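PDB 6HUN: ribulose bisphosphate carboxylase from Hyperthermus butylicus DSM 5456, which probably catalyses the addition of carbon dioxide and water to ribulose 1,5-bisphosphate, yielding two molecules of 3-phosphoglycerate in an archaeal AMP degradation pathway. Local coordinates for residues R189-G197 / A226-T234. Residues are numbered along the deposited sequence; the frame is centred on the assembly and turned at random.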
loop_
_atom_site.group_PDB
_atom_site.type_symbol
_atom_site.label_atom_id
_atom_site.label_comp_id
_atom_site.label_asym_id
_atom_site.label_seq_id
_atom_site.Cartn_x
_atom_site.Cartn_y
_atom_site.Cartn_z
ATOM N N ARG A 189 2.170 20.737 26.874
ATOM C CA ARG A 189 2.759 22.076 26.992
ATOM C C ARG A 189 3.356 22.536 25.661
ATOM O O ARG A 189 3.226 23.710 25.303
ATOM C CB ARG A 189 3.807 22.128 28.116
ATOM C CG ARG A 189 3.335 21.578 29.472
ATOM C CD ARG A 189 4.340 21.845 30.622
ATOM N NE ARG A 189 5.581 21.094 30.433
ATOM C CZ ARG A 189 5.987 20.076 31.190
ATOM N NH1 ARG A 189 5.246 19.666 32.203
ATOM N NH2 ARG A 189 7.120 19.438 30.907
ATOM N N VAL A 190 3.989 21.628 24.894
ATOM C CA VAL A 190 4.552 22.014 23.596
ATOM C C VAL A 190 3.464 22.543 22.670
ATOM O O VAL A 190 3.667 23.532 21.946
ATOM C CB VAL A 190 5.309 20.831 22.946
ATOM C CG1 VAL A 190 5.866 21.225 21.575
ATOM C CG2 VAL A 190 6.450 20.363 23.840
ATOM N N ALA A 191 2.303 21.869 22.648
ATOM C CA ALA A 191 1.209 22.296 21.782
ATOM C C ALA A 191 0.701 23.672 22.171
ATOM O O ALA A 191 0.340 24.475 21.307
ATOM C CB ALA A 191 0.061 21.311 21.858
ATOM N N TYR A 192 0.560 23.915 23.473
ATOM C CA TYR A 192 0.105 25.218 23.931
ATOM C C TYR A 192 0.913 26.355 23.312
ATOM O O TYR A 192 0.349 27.307 22.760
ATOM C CB TYR A 192 0.199 25.284 25.446
ATOM C CG TYR A 192 -0.178 26.655 25.979
ATOM C CD1 TYR A 192 -1.475 27.134 25.849
ATOM C CD2 TYR A 192 0.755 27.450 26.609
ATOM C CE1 TYR A 192 -1.836 28.379 26.355
ATOM C CE2 TYR A 192 0.403 28.712 27.114
ATOM C CZ TYR A 192 -0.898 29.166 26.967
ATOM O OH TYR A 192 -1.285 30.414 27.456
ATOM N N GLU A 193 2.238 26.288 23.411
ATOM C CA GLU A 193 3.055 27.391 22.903
ATOM C C GLU A 193 2.844 27.598 21.407
ATOM O O GLU A 193 2.790 28.746 20.933
ATOM C CB GLU A 193 4.527 27.121 23.193
ATOM C CG GLU A 193 4.742 26.448 24.521
ATOM C CD GLU A 193 6.113 26.713 25.092
ATOM O OE1 GLU A 193 7.035 25.921 24.802
ATOM O OE2 GLU A 193 6.262 27.707 25.836
ATOM N N ILE A 194 2.729 26.495 20.657
ATOM C CA ILE A 194 2.480 26.551 19.214
ATOM C C ILE A 194 1.178 27.306 18.930
ATOM O O ILE A 194 1.165 28.306 18.207
ATOM C CB ILE A 194 2.469 25.122 18.629
ATOM C CG1 ILE A 194 3.901 24.556 18.570
ATOM C CG2 ILE A 194 1.836 25.055 17.225
ATOM C CD1 ILE A 194 3.988 23.034 18.556
ATOM N N LEU A 195 0.059 26.850 19.512
ATOM C CA LEU A 195 -1.229 27.472 19.200
ATOM C C LEU A 195 -1.311 28.906 19.705
ATOM O O LEU A 195 -1.801 29.794 18.989
ATOM C CB LEU A 195 -2.358 26.665 19.799
ATOM C CG LEU A 195 -2.366 25.180 19.381
ATOM C CD1 LEU A 195 -3.565 24.563 20.016
ATOM C CD2 LEU A 195 -2.438 25.051 17.884
ATOM N N ILE A 196 -0.868 29.138 20.947
ATOM C CA ILE A 196 -0.989 30.457 21.580
ATOM C C ILE A 196 -0.395 31.579 20.728
ATOM O O ILE A 196 -0.867 32.721 20.780
ATOM C CB ILE A 196 -0.356 30.428 22.992
ATOM C CG1 ILE A 196 -1.017 31.461 23.884
ATOM C CG2 ILE A 196 1.165 30.669 22.946
ATOM C CD1 ILE A 196 -2.414 31.076 24.284
ATOM N N GLY A 197 0.625 31.292 19.933
ATOM C CA GLY A 197 1.160 32.371 19.133
ATOM C C GLY A 197 0.579 32.549 17.746
ATOM O O GLY A 197 1.029 33.439 17.027
ATOM N N ALA A 226 -4.873 21.964 26.028
ATOM C CA ALA A 226 -4.043 23.038 25.477
ATOM C C ALA A 226 -4.796 23.852 24.436
ATOM O O ALA A 226 -4.649 25.080 24.390
ATOM C CB ALA A 226 -2.755 22.502 24.854
ATOM N N ILE A 227 -5.608 23.192 23.606
ATOM C CA ILE A 227 -6.414 23.891 22.601
ATOM C C ILE A 227 -7.423 24.817 23.280
ATOM O O ILE A 227 -7.583 25.981 22.881
ATOM C CB ILE A 227 -7.103 22.865 21.682
ATOM C CG1 ILE A 227 -6.111 22.420 20.592
ATOM C CG2 ILE A 227 -8.365 23.375 21.029
ATOM C CD1 ILE A 227 -6.692 21.353 19.625
ATOM N N ASP A 228 -8.120 24.304 24.297
ATOM C CA ASP A 228 -9.141 25.096 24.992
ATOM C C ASP A 228 -8.548 26.366 25.616
ATOM O O ASP A 228 -9.182 27.432 25.604
ATOM C CB ASP A 228 -9.831 24.210 26.045
ATOM C CG ASP A 228 -10.881 24.970 26.876
ATOM O OD1 ASP A 228 -12.009 25.202 26.374
ATOM O OD2 ASP A 228 -10.556 25.327 28.029
ATOM N N ARG A 229 -7.354 26.274 26.198
ATOM C CA ARG A 229 -6.709 27.472 26.701
ATOM C C ARG A 229 -6.431 28.442 25.564
ATOM O O ARG A 229 -6.856 29.605 25.612
ATOM C CB ARG A 229 -5.430 27.104 27.441
ATOM C CG ARG A 229 -5.700 26.193 28.624
ATOM C CD ARG A 229 -5.036 26.720 29.892
ATOM N NE ARG A 229 -3.584 26.507 29.851
ATOM C CZ ARG A 229 -2.666 27.462 30.026
ATOM N NH1 ARG A 229 -3.034 28.723 30.236
ATOM N NH2 ARG A 229 -1.369 27.151 29.963
ATOM N N ALA A 230 -5.796 27.950 24.486
ATOM C CA ALA A 230 -5.407 28.820 23.382
ATOM C C ALA A 230 -6.601 29.470 22.700
ATOM O O ALA A 230 -6.502 30.638 22.295
ATOM C CB ALA A 230 -4.577 28.060 22.337
ATOM N N GLU A 231 -7.733 28.768 22.581
ATOM C CA GLU A 231 -8.908 29.392 21.980
ATOM C C GLU A 231 -9.474 30.479 22.898
ATOM O O GLU A 231 -9.993 31.497 22.429
ATOM C CB GLU A 231 -9.980 28.368 21.723
ATOM C CG GLU A 231 -9.583 27.358 20.564
ATOM C CD GLU A 231 -10.588 26.236 20.408
ATOM O OE1 GLU A 231 -11.089 25.738 21.427
ATOM O OE2 GLU A 231 -10.882 25.844 19.267
ATOM N N LYS A 232 -9.418 30.242 24.198
ATOM C CA LYS A 232 -10.003 31.202 25.139
ATOM C C LYS A 232 -9.178 32.477 25.242
ATOM O O LYS A 232 -9.733 33.565 25.475
ATOM C CB LYS A 232 -10.169 30.520 26.487
ATOM C CG LYS A 232 -11.408 29.676 26.562
ATOM C CD LYS A 232 -11.383 28.792 27.790
ATOM C CE LYS A 232 -12.629 27.898 27.890
ATOM N NZ LYS A 232 -12.497 26.860 28.938
ATOM N N GLU A 233 -7.864 32.367 25.086
ATOM C CA GLU A 233 -6.958 33.506 25.174
ATOM C C GLU A 233 -6.831 34.272 23.857
ATOM O O GLU A 233 -6.754 35.498 23.865
ATOM C CB GLU A 233 -5.591 33.014 25.651
ATOM C CG GLU A 233 -5.731 32.048 26.805
ATOM C CD GLU A 233 -4.744 32.288 27.917
ATOM O OE1 GLU A 233 -3.972 31.353 28.207
ATOM O OE2 GLU A 233 -4.751 33.408 28.503
ATOM N N THR A 234 -6.801 33.575 22.720
ATOM C CA THR A 234 -6.655 34.205 21.410
ATOM C C THR A 234 -7.980 34.637 20.799
ATOM O O THR A 234 -7.988 35.554 19.970
ATOM C CB THR A 234 -5.988 33.246 20.406
ATOM O OG1 THR A 234 -6.836 32.095 20.274
ATOM C CG2 THR A 234 -4.601 32.829 20.877
#
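Two successive outer helices of the Rubisco TIM barrel pack side by side through residues 189-197 and 226-234, running in nearly the same direction at 24°; the segment axes approach to 8.9 Å. Tyr192 is a knob in a hole formed by Ala226, Arg229, Ala230 and Glu233. With CG anti to the backbone N (chi1 176°), its ring reaches across to the second helix, where the guanidinium of Arg229 lies flat over one face in a cation-pi stack, planes 21° apart; Arg229 NH2 comes closest, 3.6 Å from Tyr192 CZ. The opposite face rests against CB of Ile196, one turn on. Tyr192 OH donates to Glu233 OE1 at 2.9 Å, arriving from above the carboxylate plane, and the same oxygen forms a salt bridge with Arg229 NH1, which ties the three side chains together. A leucine in place of Tyr192 would probably leave Arg229 without its aromatic platform and Glu233 without the phenol donor. Ala226 and Ala230 let the backbones come close, with CA atoms of Tyr192 and Ala226 4.9 Å apart; Ala230 CB meets Leu195 CB at 3.6 Å, while Leu195 CD1 presses tightly on Ile227 CG1 at 3.4 Å. Ile196 CD1 lies against Ala230 and the CB of Glu233. In the (beta/alpha)8 order, the two helices follow barrel strands 171-174 and 201-203; helix 415-431 touches Ile196 through Glu416, and the side chain of Ile227 also touches Asn263, in the loop before strand 265-269.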